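Local coordinates for protein yahD a copper inducible hydrolase (Lactococcus lactis subsp. lactis, PDB 3OG9), which probably acts as a hydrolase of the alpha/beta fold, is induced by copper and binds D-malate in its pocket, at residues P18-H23 and P44-R49; M104-Y109 and I125-I130; G108-A113 and L189-T194; H134-E139 and I162-N167. All blocks are in the same frame, centred on the assembly; numbering follows the deposited sequence. Where two conformers were deposited one is given.

Contact 1 (P18-H23 and P44-R49)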
loop_
_atom_site.group_PDB
_atom_site.type_symbol
_atom_site.label_atom_id
_atom_site.label_comp_id
_atom_site.label_asym_id
_atom_site.label_seq_id
_atom_site.Cartn_x
_atom_site.Cartn_y
_atom_site.Cartn_z
ATOM N N PRO A 18 3.285 -1.821 -14.145
ATOM C CA PRO A 18 4.329 -1.617 -13.161
ATOM C C PRO A 18 3.794 -1.867 -11.757
ATOM O O PRO A 18 2.590 -1.676 -11.492
ATOM C CB PRO A 18 4.695 -0.146 -13.357
ATOM C CG PRO A 18 3.398 0.492 -13.796
ATOM C CD PRO A 18 2.733 -0.553 -14.657
ATOM N N LEU A 19 4.684 -2.298 -10.872
ATOM C CA LEU A 19 4.351 -2.484 -9.458
ATOM C C LEU A 19 4.994 -1.375 -8.665
ATOM O O LEU A 19 6.179 -1.091 -8.865
ATOM C CB LEU A 19 4.898 -3.839 -8.965
ATOM C CG LEU A 19 4.639 -5.036 -9.882
ATOM C CD1 LEU A 19 5.348 -6.231 -9.305
ATOM C CD2 LEU A 19 3.122 -5.302 -10.093
ATOM N N LEU A 20 4.236 -0.732 -7.770
ATOM C CA LEU A 20 4.838 0.220 -6.799
ATOM C C LEU A 20 4.888 -0.466 -5.431
ATOM O O LEU A 20 3.850 -0.817 -4.891
ATOM C CB LEU A 20 3.985 1.502 -6.669
ATOM C CG LEU A 20 4.488 2.519 -5.620
ATOM C CD1 LEU A 20 5.813 3.126 -6.092
ATOM C CD2 LEU A 20 3.456 3.649 -5.276
ATOM N N LEU A 21 6.078 -0.663 -4.867
ATOM C CA LEU A 21 6.190 -1.362 -3.590
ATOM C C LEU A 21 6.395 -0.387 -2.452
ATOM O O LEU A 21 7.211 0.538 -2.559
ATOM C CB LEU A 21 7.381 -2.357 -3.606
ATOM C CG LEU A 21 7.507 -3.250 -4.824
ATOM C CD1 LEU A 21 8.644 -4.240 -4.575
ATOM C CD2 LEU A 21 6.161 -3.959 -5.227
ATOM N N LEU A 22 5.673 -0.624 -1.360
ATOM C CA LEU A 22 5.747 0.231 -0.195
ATOM C C LEU A 22 5.941 -0.655 1.014
ATOM O O LEU A 22 5.157 -1.569 1.254
ATOM C CB LEU A 22 4.488 1.100 -0.092
ATOM C CG LEU A 22 4.225 1.983 -1.322
ATOM C CD1 LEU A 22 2.843 2.559 -1.277
ATOM C CD2 LEU A 22 5.281 3.109 -1.395
ATOM N N HIS A 23 7.019 -0.384 1.741
ATOM C CA HIS A 23 7.480 -1.224 2.880
ATOM C C HIS A 23 6.742 -0.982 4.204
ATOM O O HIS A 23 6.017 0.009 4.346
ATOM C CB HIS A 23 9.009 -1.025 3.083
ATOM C CG HIS A 23 9.405 0.386 3.436
ATOM N ND1 HIS A 23 9.189 0.932 4.686
ATOM C CD2 HIS A 23 9.980 1.364 2.698
ATOM C CE1 HIS A 23 9.623 2.181 4.703
ATOM N NE2 HIS A 23 10.116 2.463 3.513
ATOM N N PRO A 44 7.647 -4.857 -14.248
ATOM C CA PRO A 44 8.614 -3.861 -13.783
ATOM C C PRO A 44 8.320 -3.515 -12.313
ATOM O O PRO A 44 7.159 -3.555 -11.881
ATOM C CB PRO A 44 8.304 -2.627 -14.645
ATOM C CG PRO A 44 7.667 -3.203 -15.906
ATOM C CD PRO A 44 6.877 -4.405 -15.421
ATOM N N ILE A 45 9.350 -3.137 -11.575
ATOM C CA ILE A 45 9.172 -2.863 -10.149
ATOM C C ILE A 45 9.735 -1.498 -9.835
ATOM O O ILE A 45 10.858 -1.206 -10.226
ATOM C CB ILE A 45 9.874 -3.921 -9.268
ATOM C CG1 ILE A 45 9.048 -5.215 -9.245
ATOM C CG2 ILE A 45 10.110 -3.375 -7.795
ATOM C CD1 ILE A 45 9.819 -6.420 -8.704
ATOM N N LEU A 46 8.920 -0.659 -9.184
ATOM C CA LEU A 46 9.375 0.583 -8.605
ATOM C C LEU A 46 9.135 0.523 -7.093
ATOM O O LEU A 46 8.015 0.318 -6.656
ATOM C CB LEU A 46 8.585 1.761 -9.188
ATOM C CG LEU A 46 9.137 3.141 -8.760
ATOM C CD1 LEU A 46 10.588 3.336 -9.211
ATOM C CD2 LEU A 46 8.233 4.215 -9.346
ATOM N N SER A 47 10.189 0.699 -6.303
ATOM C CA SER A 47 10.062 0.576 -4.834
ATOM C C SER A 47 10.691 1.787 -4.192
ATOM O O SER A 47 11.876 2.009 -4.365
ATOM C CB SER A 47 10.777 -0.701 -4.364
ATOM O OG SER A 47 10.574 -0.915 -2.970
ATOM N N ILE A 48 9.905 2.577 -3.452
ATOM C CA ILE A 48 10.369 3.858 -2.913
ATOM C C ILE A 48 10.366 3.843 -1.363
ATOM O O ILE A 48 9.333 3.506 -0.755
ATOM C CB ILE A 48 9.454 5.035 -3.413
ATOM C CG1 ILE A 48 9.496 5.175 -4.948
ATOM C CG2 ILE A 48 9.837 6.384 -2.731
ATOM C CD1 ILE A 48 8.345 6.027 -5.507
ATOM N N ARG A 49 11.500 4.207 -0.748
ATOM C CA ARG A 49 11.623 4.249 0.712
ATOM C C ARG A 49 10.874 5.449 1.293
ATOM O O ARG A 49 10.895 6.525 0.724
ATOM C CB ARG A 49 13.102 4.330 1.145
ATOM C CG ARG A 49 13.339 4.032 2.658
ATOM C CD ARG A 49 14.692 4.541 3.109
ATOM N NE ARG A 49 15.773 3.809 2.457
ATOM C CZ ARG A 49 17.068 3.978 2.709
ATOM N NH1 ARG A 49 17.474 4.861 3.618
ATOM N NH2 ARG A 49 17.964 3.250 2.055
HETATM O O HOH W 1 9.413 0.061 -0.677
#

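Contact 2 (M104-Y109 and I125-I130)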
loop_
_atom_site.group_PDB
_atom_site.type_symbol
_atom_site.label_atom_id
_atom_site.label_comp_id
_atom_site.label_asym_id
_atom_site.label_seq_id
_atom_site.Cartn_x
_atom_site.Cartn_y
_atom_site.Cartn_z
ATOM N N MET A 104 -0.480 1.130 -12.827
ATOM C CA MET A 104 0.253 0.744 -11.637
ATOM C C MET A 104 -0.543 -0.109 -10.635
ATOM O O MET A 104 -1.724 0.146 -10.331
ATOM C CB MET A 104 0.811 2.010 -10.976
ATOM C CG MET A 104 2.039 1.804 -10.160
ATOM S SD MET A 104 2.888 3.423 -9.954
ATOM C CE MET A 104 4.138 3.448 -11.234
ATOM N N ILE A 105 0.136 -1.138 -10.132
ATOM C CA ILE A 105 -0.404 -2.023 -9.107
ATOM C C ILE A 105 0.419 -1.734 -7.858
ATOM O O ILE A 105 1.612 -1.983 -7.843
ATOM C CB ILE A 105 -0.259 -3.480 -9.483
ATOM C CG1 ILE A 105 -1.035 -3.804 -10.772
ATOM C CG2 ILE A 105 -0.757 -4.416 -8.333
ATOM C CD1 ILE A 105 -0.548 -5.156 -11.371
ATOM N N ALA A 106 -0.218 -1.171 -6.838
ATOM C CA ALA A 106 0.462 -0.931 -5.562
ATOM C C ALA A 106 0.428 -2.184 -4.752
ATOM O O ALA A 106 -0.632 -2.831 -4.639
ATOM C CB ALA A 106 -0.195 0.218 -4.760
ATOM N N ILE A 107 1.599 -2.532 -4.210
ATOM C CA ILE A 107 1.757 -3.677 -3.303
ATOM C C ILE A 107 2.425 -3.132 -2.052
ATOM O O ILE A 107 3.561 -2.661 -2.104
ATOM C CB ILE A 107 2.627 -4.809 -3.926
ATOM C CG1 ILE A 107 2.026 -5.299 -5.271
ATOM C CG2 ILE A 107 2.731 -5.992 -2.922
ATOM C CD1 ILE A 107 2.899 -6.306 -6.025
ATOM N N GLY A 108 1.704 -3.146 -0.937
ATOM C CA GLY A 108 2.226 -2.576 0.296
ATOM C C GLY A 108 2.038 -3.539 1.438
ATOM O O GLY A 108 1.158 -4.430 1.409
ATOM N N TYR A 109 2.842 -3.357 2.469
ATOM C CA TYR A 109 2.708 -4.158 3.671
ATOM C C TYR A 109 2.657 -3.186 4.858
ATOM O O TYR A 109 3.540 -2.344 4.988
ATOM C CB TYR A 109 3.902 -5.098 3.772
ATOM C CG TYR A 109 4.041 -5.853 5.087
ATOM C CD1 TYR A 109 2.919 -6.253 5.816
ATOM C CD2 TYR A 109 5.309 -6.163 5.587
ATOM C CE1 TYR A 109 3.054 -6.957 7.022
ATOM C CE2 TYR A 109 5.459 -6.864 6.782
ATOM C CZ TYR A 109 4.332 -7.239 7.497
ATOM O OH TYR A 109 4.493 -7.927 8.681
ATOM N N ILE A 125 -3.418 9.373 -6.239
ATOM C CA ILE A 125 -2.861 8.513 -7.298
ATOM C C ILE A 125 -3.971 7.593 -7.847
ATOM O O ILE A 125 -4.697 6.955 -7.088
ATOM C CB ILE A 125 -1.650 7.609 -6.840
ATOM C CG1 ILE A 125 -0.500 8.420 -6.249
ATOM C CG2 ILE A 125 -1.054 6.817 -8.034
ATOM C CD1 ILE A 125 0.893 7.653 -6.107
ATOM N N ASN A 126 -4.072 7.532 -9.171
ATOM C CA ASN A 126 -5.009 6.642 -9.851
ATOM C C ASN A 126 -4.381 5.264 -10.143
ATOM O O ASN A 126 -4.183 4.886 -11.315
ATOM C CB ASN A 126 -5.478 7.314 -11.144
ATOM C CG ASN A 126 -6.645 6.585 -11.794
ATOM O OD1 ASN A 126 -7.529 6.047 -11.117
ATOM N ND2 ASN A 126 -6.631 6.545 -13.108
ATOM N N PHE A 127 -4.065 4.518 -9.080
ATOM C CA PHE A 127 -3.614 3.121 -9.247
ATOM C C PHE A 127 -4.675 2.296 -9.988
ATOM O O PHE A 127 -5.887 2.505 -9.817
ATOM C CB PHE A 127 -3.383 2.421 -7.896
ATOM C CG PHE A 127 -2.275 3.007 -7.053
ATOM C CD1 PHE A 127 -0.957 2.997 -7.496
ATOM C CD2 PHE A 127 -2.566 3.516 -5.785
ATOM C CE1 PHE A 127 0.076 3.521 -6.692
ATOM C CE2 PHE A 127 -1.565 4.032 -4.978
ATOM C CZ PHE A 127 -0.240 4.042 -5.433
ATOM N N ASP A 128 -4.221 1.322 -10.761
ATOM C CA ASP A 128 -5.152 0.393 -11.391
ATOM C C ASP A 128 -5.707 -0.613 -10.367
ATOM O O ASP A 128 -6.916 -0.906 -10.355
ATOM C CB ASP A 128 -4.482 -0.339 -12.551
ATOM C CG ASP A 128 -5.447 -1.271 -13.260
ATOM O OD1 ASP A 128 -6.507 -0.773 -13.699
ATOM O OD2 ASP A 128 -5.165 -2.486 -13.344
ATOM N N LYS A 129 -4.806 -1.141 -9.525
ATOM C CA LYS A 129 -5.159 -2.118 -8.473
ATOM C C LYS A 129 -4.303 -1.878 -7.244
ATOM O O LYS A 129 -3.244 -1.245 -7.345
ATOM C CB LYS A 129 -4.838 -3.538 -8.916
ATOM C CG LYS A 129 -5.616 -4.017 -10.071
ATOM C CD LYS A 129 -5.266 -5.420 -10.406
ATOM C CE LYS A 129 -6.178 -5.877 -11.494
ATOM N NZ LYS A 129 -5.983 -5.120 -12.771
ATOM N N ILE A 130 -4.762 -2.391 -6.092
ATOM C CA ILE A 130 -3.972 -2.366 -4.855
ATOM C C ILE A 130 -3.995 -3.739 -4.198
ATOM O O ILE A 130 -5.031 -4.385 -4.119
ATOM C CB ILE A 130 -4.543 -1.322 -3.853
ATOM C CG1 ILE A 130 -4.368 0.095 -4.408
ATOM C CG2 ILE A 130 -3.830 -1.418 -2.455
ATOM C CD1 ILE A 130 -4.675 1.187 -3.392
#

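Contact 3 (G108-A113 and L189-T194). Unlike the reference sequence in segment 189-194: Thr194 (reference Met). With MLT (D-malate), chain C.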
loop_
_atom_site.group_PDB
_atom_site.type_symbol
_atom_site.label_atom_id
_atom_site.label_comp_id
_atom_site.label_asym_id
_atom_site.label_seq_id
_atom_site.Cartn_x
_atom_site.Cartn_y
_atom_site.Cartn_z
ATOM N N GLY A 108 1.704 -3.146 -0.937
ATOM C CA GLY A 108 2.226 -2.576 0.296
ATOM C C GLY A 108 2.038 -3.539 1.438
ATOM O O GLY A 108 1.158 -4.430 1.409
ATOM N N TYR A 109 2.842 -3.357 2.469
ATOM C CA TYR A 109 2.708 -4.158 3.671
ATOM C C TYR A 109 2.657 -3.186 4.858
ATOM O O TYR A 109 3.540 -2.344 4.988
ATOM C CB TYR A 109 3.902 -5.098 3.772
ATOM C CG TYR A 109 4.041 -5.853 5.087
ATOM C CD1 TYR A 109 2.919 -6.253 5.816
ATOM C CD2 TYR A 109 5.309 -6.163 5.587
ATOM C CE1 TYR A 109 3.054 -6.957 7.022
ATOM C CE2 TYR A 109 5.459 -6.864 6.782
ATOM C CZ TYR A 109 4.332 -7.239 7.497
ATOM O OH TYR A 109 4.493 -7.927 8.681
ATOM N N SER A 110 1.614 -3.297 5.681
ATOM C CA SER A 110 1.489 -2.492 6.923
ATOM C C SER A 110 1.591 -0.977 6.654
ATOM O O SER A 110 0.814 -0.440 5.868
ATOM C CB SER A 110 2.532 -2.986 7.930
ATOM O OG SER A 110 2.185 -2.607 9.259
ATOM N N ASN A 111 2.571 -0.281 7.242
ATOM C CA ASN A 111 2.737 1.169 6.942
ATOM C C ASN A 111 2.605 1.543 5.445
ATOM O O ASN A 111 1.807 2.427 5.080
ATOM C CB ASN A 111 4.067 1.675 7.532
ATOM C CG ASN A 111 4.182 3.192 7.548
ATOM O OD1 ASN A 111 5.222 3.738 7.196
ATOM N ND2 ASN A 111 3.142 3.877 8.027
ATOM N N GLY A 112 3.368 0.875 4.569
ATOM C CA GLY A 112 3.258 1.160 3.108
ATOM C C GLY A 112 1.854 0.902 2.525
ATOM O O GLY A 112 1.366 1.656 1.684
ATOM N N ALA A 113 1.208 -0.173 2.967
ATOM C CA ALA A 113 -0.138 -0.527 2.506
ATOM C C ALA A 113 -1.138 0.581 2.902
ATOM O O ALA A 113 -2.014 0.968 2.120
ATOM C CB ALA A 113 -0.548 -1.870 3.116
ATOM N N LEU A 189 -1.508 -15.231 11.470
ATOM C CA LEU A 189 -0.308 -14.865 12.212
ATOM C C LEU A 189 -0.255 -13.414 12.686
ATOM O O LEU A 189 0.796 -12.818 12.694
ATOM C CB LEU A 189 0.956 -15.314 11.471
ATOM C CG LEU A 189 1.095 -16.763 11.986
ATOM C CD1 LEU A 189 0.939 -17.819 10.932
ATOM C CD2 LEU A 189 2.224 -17.036 12.995
ATOM N N GLY A 190 -1.392 -12.871 13.127
ATOM C CA GLY A 190 -1.401 -11.474 13.548
ATOM C C GLY A 190 -0.894 -10.536 12.456
ATOM O O GLY A 190 -1.196 -10.748 11.305
ATOM N N HIS A 191 -0.100 -9.534 12.822
ATOM C CA HIS A 191 0.378 -8.516 11.861
ATOM C C HIS A 191 1.420 -9.039 10.876
ATOM O O HIS A 191 1.768 -8.350 9.879
ATOM C CB HIS A 191 0.962 -7.301 12.614
ATOM C CG HIS A 191 0.903 -6.007 11.850
ATOM N ND1 HIS A 191 -0.278 -5.442 11.430
ATOM C CD2 HIS A 191 1.883 -5.143 11.487
ATOM C CE1 HIS A 191 -0.024 -4.307 10.802
ATOM N NE2 HIS A 191 1.282 -4.102 10.822
ATOM N N GLN A 192 1.938 -10.244 11.144
ATOM C CA GLN A 192 3.010 -10.804 10.306
ATOM C C GLN A 192 2.556 -11.163 8.885
ATOM O O GLN A 192 1.546 -11.850 8.707
ATOM C CB GLN A 192 3.534 -12.069 10.968
ATOM C CG GLN A 192 4.701 -12.751 10.272
ATOM C CD GLN A 192 5.368 -13.757 11.205
ATOM O OE1 GLN A 192 4.968 -14.920 11.264
ATOM N NE2 GLN A 192 6.355 -13.289 11.974
ATOM N N LEU A 193 3.331 -10.754 7.884
ATOM C CA LEU A 193 3.091 -11.175 6.505
ATOM C C LEU A 193 3.343 -12.693 6.314
ATOM O O LEU A 193 4.421 -13.205 6.646
ATOM C CB LEU A 193 3.966 -10.360 5.558
ATOM C CG LEU A 193 3.735 -10.609 4.057
ATOM C CD1 LEU A 193 2.404 -9.978 3.700
ATOM C CD2 LEU A 193 4.876 -10.015 3.214
ATOM N N THR A 194 2.363 -13.422 5.779
ATOM C CA THR A 194 2.500 -14.871 5.656
ATOM C C THR A 194 2.682 -15.309 4.215
ATOM O O THR A 194 2.228 -14.622 3.245
ATOM C CB THR A 194 1.246 -15.614 6.176
ATOM O OG1 THR A 194 0.188 -15.366 5.253
ATOM C CG2 THR A 194 0.842 -15.137 7.572
HETATM C C1 MLT C . 1.047 2.735 10.500
HETATM O O1 MLT C . 1.815 3.585 11.027
HETATM O O2 MLT C . 0.813 2.767 9.267
HETATM C C2 MLT C . 0.376 1.683 11.356
HETATM O O3 MLT C . 0.678 1.849 12.730
HETATM C C3 MLT C . 0.728 0.270 10.891
HETATM C C4 MLT C . 2.181 -0.087 11.098
HETATM O O4 MLT C . 2.439 -1.267 11.420
HETATM O O5 MLT C . 3.139 0.717 10.946
#

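Contact 4 (H134-E139 and I162-N167)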
loop_
_atom_site.group_PDB
_atom_site.type_symbol
_atom_site.label_atom_id
_atom_site.label_comp_id
_atom_site.label_asym_id
_atom_site.label_seq_id
_atom_site.Cartn_x
_atom_site.Cartn_y
_atom_site.Cartn_z
ATOM N N HIS A 134 -2.159 -6.500 5.484
ATOM C CA HIS A 134 -2.336 -5.995 6.849
ATOM C C HIS A 134 -2.442 -4.475 6.939
ATOM O O HIS A 134 -1.802 -3.822 7.791
ATOM C CB HIS A 134 -1.254 -6.586 7.772
ATOM C CG HIS A 134 -1.285 -8.073 7.756
ATOM N ND1 HIS A 134 -2.326 -8.782 8.311
ATOM C CD2 HIS A 134 -0.492 -8.979 7.140
ATOM C CE1 HIS A 134 -2.160 -10.069 8.057
ATOM N NE2 HIS A 134 -1.051 -10.215 7.355
ATOM N N GLY A 135 -3.298 -3.938 6.067
ATOM C CA GLY A 135 -3.604 -2.526 6.038
ATOM C C GLY A 135 -4.742 -2.151 6.992
ATOM O O GLY A 135 -5.446 -3.018 7.576
ATOM N N MET A 136 -4.951 -0.837 7.121
ATOM C CA MET A 136 -5.952 -0.301 8.011
ATOM C C MET A 136 -6.369 1.074 7.563
ATOM O O MET A 136 -5.714 1.677 6.717
ATOM C CB MET A 136 -5.378 -0.214 9.429
ATOM C CG MET A 136 -4.266 0.856 9.611
ATOM S SD MET A 136 -3.363 0.568 11.144
ATOM C CE MET A 136 -4.696 0.578 12.285
ATOM N N GLN A 137 -7.464 1.579 8.148
ATOM C CA GLN A 137 -7.850 2.974 7.939
ATOM C C GLN A 137 -6.965 3.918 8.794
ATOM O O GLN A 137 -6.858 3.727 10.001
ATOM C CB GLN A 137 -9.341 3.142 8.287
ATOM C CG GLN A 137 -9.849 4.528 8.003
ATOM C CD GLN A 137 -11.171 4.808 8.618
ATOM O OE1 GLN A 137 -11.312 4.831 9.854
ATOM N NE2 GLN A 137 -12.168 5.045 7.769
ATOM N N LEU A 138 -6.363 4.935 8.177
ATOM C CA LEU A 138 -5.568 5.946 8.892
ATOM C C LEU A 138 -6.399 7.152 9.410
ATOM O O LEU A 138 -6.075 7.735 10.445
ATOM C CB LEU A 138 -4.465 6.464 7.957
ATOM C CG LEU A 138 -3.455 5.389 7.564
ATOM C CD1 LEU A 138 -2.394 6.032 6.737
ATOM C CD2 LEU A 138 -2.863 4.725 8.843
ATOM N N GLU A 139 -7.442 7.522 8.668
ATOM C CA GLU A 139 -8.269 8.665 8.999
ATOM C C GLU A 139 -9.683 8.491 8.423
ATOM O O GLU A 139 -9.892 7.771 7.431
ATOM C CB GLU A 139 -7.619 9.969 8.478
ATOM C CG GLU A 139 -7.158 9.854 7.027
ATOM C CD GLU A 139 -6.923 11.199 6.341
ATOM O OE1 GLU A 139 -7.234 12.261 6.980
ATOM O OE2 GLU A 139 -6.453 11.176 5.159
ATOM N N ILE A 162 -2.484 -4.925 16.044
ATOM C CA ILE A 162 -2.269 -3.602 15.483
ATOM C C ILE A 162 -3.483 -3.066 14.734
ATOM O O ILE A 162 -3.724 -1.849 14.727
ATOM C CB ILE A 162 -0.948 -3.562 14.636
ATOM C CG1 ILE A 162 0.217 -3.902 15.571
ATOM C CG2 ILE A 162 -0.754 -2.187 13.951
ATOM C CD1 ILE A 162 1.504 -4.208 14.918
ATOM N N VAL A 163 -4.253 -3.961 14.111
ATOM C CA VAL A 163 -5.404 -3.539 13.344
ATOM C C VAL A 163 -6.674 -4.029 14.054
ATOM O O VAL A 163 -6.982 -5.215 14.009
ATOM C CB VAL A 163 -5.362 -4.066 11.876
ATOM C CG1 VAL A 163 -6.647 -3.696 11.098
ATOM C CG2 VAL A 163 -4.096 -3.573 11.153
ATOM N N PRO A 164 -7.408 -3.113 14.699
ATOM C CA PRO A 164 -8.704 -3.422 15.285
ATOM C C PRO A 164 -9.704 -3.884 14.227
ATOM O O PRO A 164 -9.720 -3.350 13.101
ATOM C CB PRO A 164 -9.172 -2.068 15.838
ATOM C CG PRO A 164 -7.917 -1.286 16.053
ATOM C CD PRO A 164 -7.032 -1.698 14.908
ATOM N N GLN A 165 -10.579 -4.811 14.616
ATOM C CA GLN A 165 -11.647 -5.261 13.740
ATOM C C GLN A 165 -12.489 -4.104 13.207
ATOM O O GLN A 165 -12.770 -4.036 12.005
ATOM C CB GLN A 165 -12.548 -6.281 14.466
ATOM C CG GLN A 165 -13.751 -6.708 13.662
ATOM C CD GLN A 165 -14.570 -7.811 14.339
ATOM O OE1 GLN A 165 -14.080 -8.924 14.578
ATOM N NE2 GLN A 165 -15.843 -7.511 14.620
ATOM N N LYS A 166 -12.893 -3.196 14.097
ATOM C CA LYS A 166 -13.748 -2.075 13.685
ATOM C C LYS A 166 -13.017 -1.245 12.662
ATOM O O LYS A 166 -13.613 -0.776 11.685
ATOM C CB LYS A 166 -14.165 -1.195 14.879
ATOM C CG LYS A 166 -14.987 0.082 14.461
ATOM C CD LYS A 166 -15.982 0.533 15.534
ATOM C CE LYS A 166 -15.317 1.322 16.649
ATOM N NZ LYS A 166 -16.260 1.494 17.816
ATOM N N ASN A 167 -11.731 -1.022 12.909
ATOM C CA ASN A 167 -10.924 -0.249 11.979
ATOM C C ASN A 167 -10.880 -0.902 10.597
ATOM O O ASN A 167 -11.100 -0.230 9.579
ATOM C CB ASN A 167 -9.494 -0.033 12.502
ATOM C CG ASN A 167 -8.655 0.778 11.514
ATOM O OD1 ASN A 167 -8.504 0.380 10.351
ATOM N ND2 ASN A 167 -8.184 1.938 11.939
#

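Contact 1 (P18-H23 and P44-R49)
Leu21 and Ile45 meet on one face of two parallel strands, where the two side chains slant across each other. With CG anti to the carbonyl carbon (chi1 -46°), Leu21 carries its CD1 to within 3.6 Å of Ile45 CG2. Leu19, two residues earlier and paired directly with Ile45, sets its CD1 on Ile45 CG1, so that Ile45 lies against both leucines. Ser47 continues this face, laying OG against Leu21 CB. Through the other face project Leu20 and Leu46; Leu20 keeps CG anti to its backbone N (chi1 177°), and its CD1 lies 3.9 Å from Ile48 CD1.

The backbones run side by side in a ladder: Leu19 N donates to Pro44 O, Leu46 N to Leu19 O at 2.8 Å, and Leu21 N to Leu46 O, while the bond from Ile48 N to Leu21 O is weak. Here a water steps in, donating to Leu21 O and to Ser47 OG, the latter at 2.7 Å. Past the strands, the His23 ring turns an edge to Arg49 CA, and its NE2 is hydrogen-bonded to the backbone N of Gly50.

Strands 19-22 and 45-48 belong to one beta-alpha-beta unit: helix 33-39 covers the Leu21 and Ile45 face through Ala36, helix 76-97 covers Leu46 and Ile48, and strand 105-109 flanks 19-22.

Contact 2 (M104-Y109 and I125-I130)
Phe127 reaches Ala106 because its CG stands anti to the carbonyl carbon (chi1 -64°) and chi2, at -63°, turns the ring broadside to the methyl group. The two belong to a beta-alpha-beta unit of the alpha/beta hydrolase fold, in which strand 105-109 leads through helix 111-121 to the parallel strand 129-133. Ala106 CB sits over the middle of the ring in a CH-pi contact, 3.8 Å from the centroid. On the opposite face Ile125 CG2 is also centred, so the ring is clasped between two methyl groups. Met104 CB comes to its edge, 4.0 Å from Phe127 CD1, and Leu20, Met119 and Phe120 pack around it. An alanine at Phe127 would probably open a gap between the Ala106 and Ile125 methyls and leave Met104 CB without its neighbour at the ring edge.

The backbone pairing is just beginning here. Met104 O takes two N-H groups, a short but bent bond from Asp128 N at 2.8 Å and a weak one from Lys129 N at 3.4 Å, and Ala106 N then donates to Lys129 O. Ile130 follows on the Ala106 side of the sheet, with its CG1 4.2 Å from Ala106 CB. Lys129, on the other side with Ile105, packs against helix 195-208 and turns at its last torsion; its NZ meets Asp128 OD2 at 2.8 Å in a salt bridge, on the syn side and tilted 27° out of the carboxylate plane.

Contact 3 (G108-A113 and L189-T194)
The Tyr109 ring lies between Leu193 and Ser110: Leu193 CB rests over one face, displaced toward the rim and 3.7 Å from Tyr109 CZ, while Ser110 CB lies against the opposite face, also toward the rim. His191 O is at the ring's edge, in its plane, and Tyr109 OH is 3.0 Å from this carbonyl oxygen and 3.2 Å from Leu193 N. An alanine at Tyr109 would probably leave the His191 carbonyl and Leu193 CB without the hydroxyl and ring face beside them, and so hold this loop less firmly.

The imidazole of His191 presents an edge to Ser110, whose OG is anti to the backbone N (chi1 -160°). The modelled distance of 2.3 Å from Ser110 OG to His191 NE2 is so short that its exact value is doubtful, and either atom could be the donor. D-malate lies next to this pair. Its O4 receives a weak bond from His191 NE2 at 3.1 Å, and its O2 takes a nearly straight one from Asn111 ND2 at 2.9 Å; Thr25, Arg59 and Asn114 bind the ligand too.

Asn111 OD1 is held by Tyr60 N, which, together with the ND2 bond to malate, helps to fix the turn of the amide. Likewise His191 ND1 is bonded to Asp160. Ser110 occupies a strained turn with positive phi between strand 105-109 and helix 111-121. The arrangement is consistent with the nucleophile elbow and Ser-His-Asp catalytic triad of alpha/beta hydrolases, with malate bound in what is probably the active-site pocket.

Contact 4 (H134-E139 and I162-N167)
Gln137 and Asn167 lie with their CA atoms 6.0 Å apart, and Met136 and Val163 are similarly close, where a loop passes the start of a helix. In the alpha/beta hydrolase fold, 134-139 is a loop after the C-terminal end of strand 129-133. Residues 162-167 lead from the loop after strand 151-156 into the first turn of helix 165-177, with Pro164 at the N-cap position.

Asn167 joins them by pairing its side-chain amide with both polar backbone atoms of one residue. With CG anti to the backbone N (chi1 180°), Asn167 OD1 accepts from Gln137 N at 2.7 Å, on a lone pair in the carbonyl plane. Asn167 ND2 returns a bond to Gln137 O at 3.0 Å, almost straight at 175°, which fixes the rotation of the amide. The Gln137 side chain itself goes to Asp174 and Lys71.

Val163 turns both methyls to the backbone, its CG1 3.8 Å from Gly135 O. Met136, part of the malate pocket, is also tied through its N to Asn114, which also binds malate. The Met136 chain bends at chi3, and Met136 CE comes within 3.6 Å of Ile162 O, while at the other end Met136 CB abuts Asn167 OD1 at 3.3 Å.

In the fold
Contacts 1 and 2 form the buried core: each closes a beta-alpha-beta unit in the one sheet, and they adjoin because strand 19-22 bonds to strand 105-109 and Leu20 packs on Phe127. Their chemistry is parallel backbone pairing with mainly apolar side chains on both faces. Contact 3 starts from the same strand as contact 2, sharing Gly108 and Tyr109, but lies at the surface beyond its end, where polar side chains and ligand take over. Contact 4 is buried yet built of a loop and a helix start, held by amide-to-backbone bonds; nested inside the chain loop closed by contact 3, it touches it through His134 and through Ile162 beside His191.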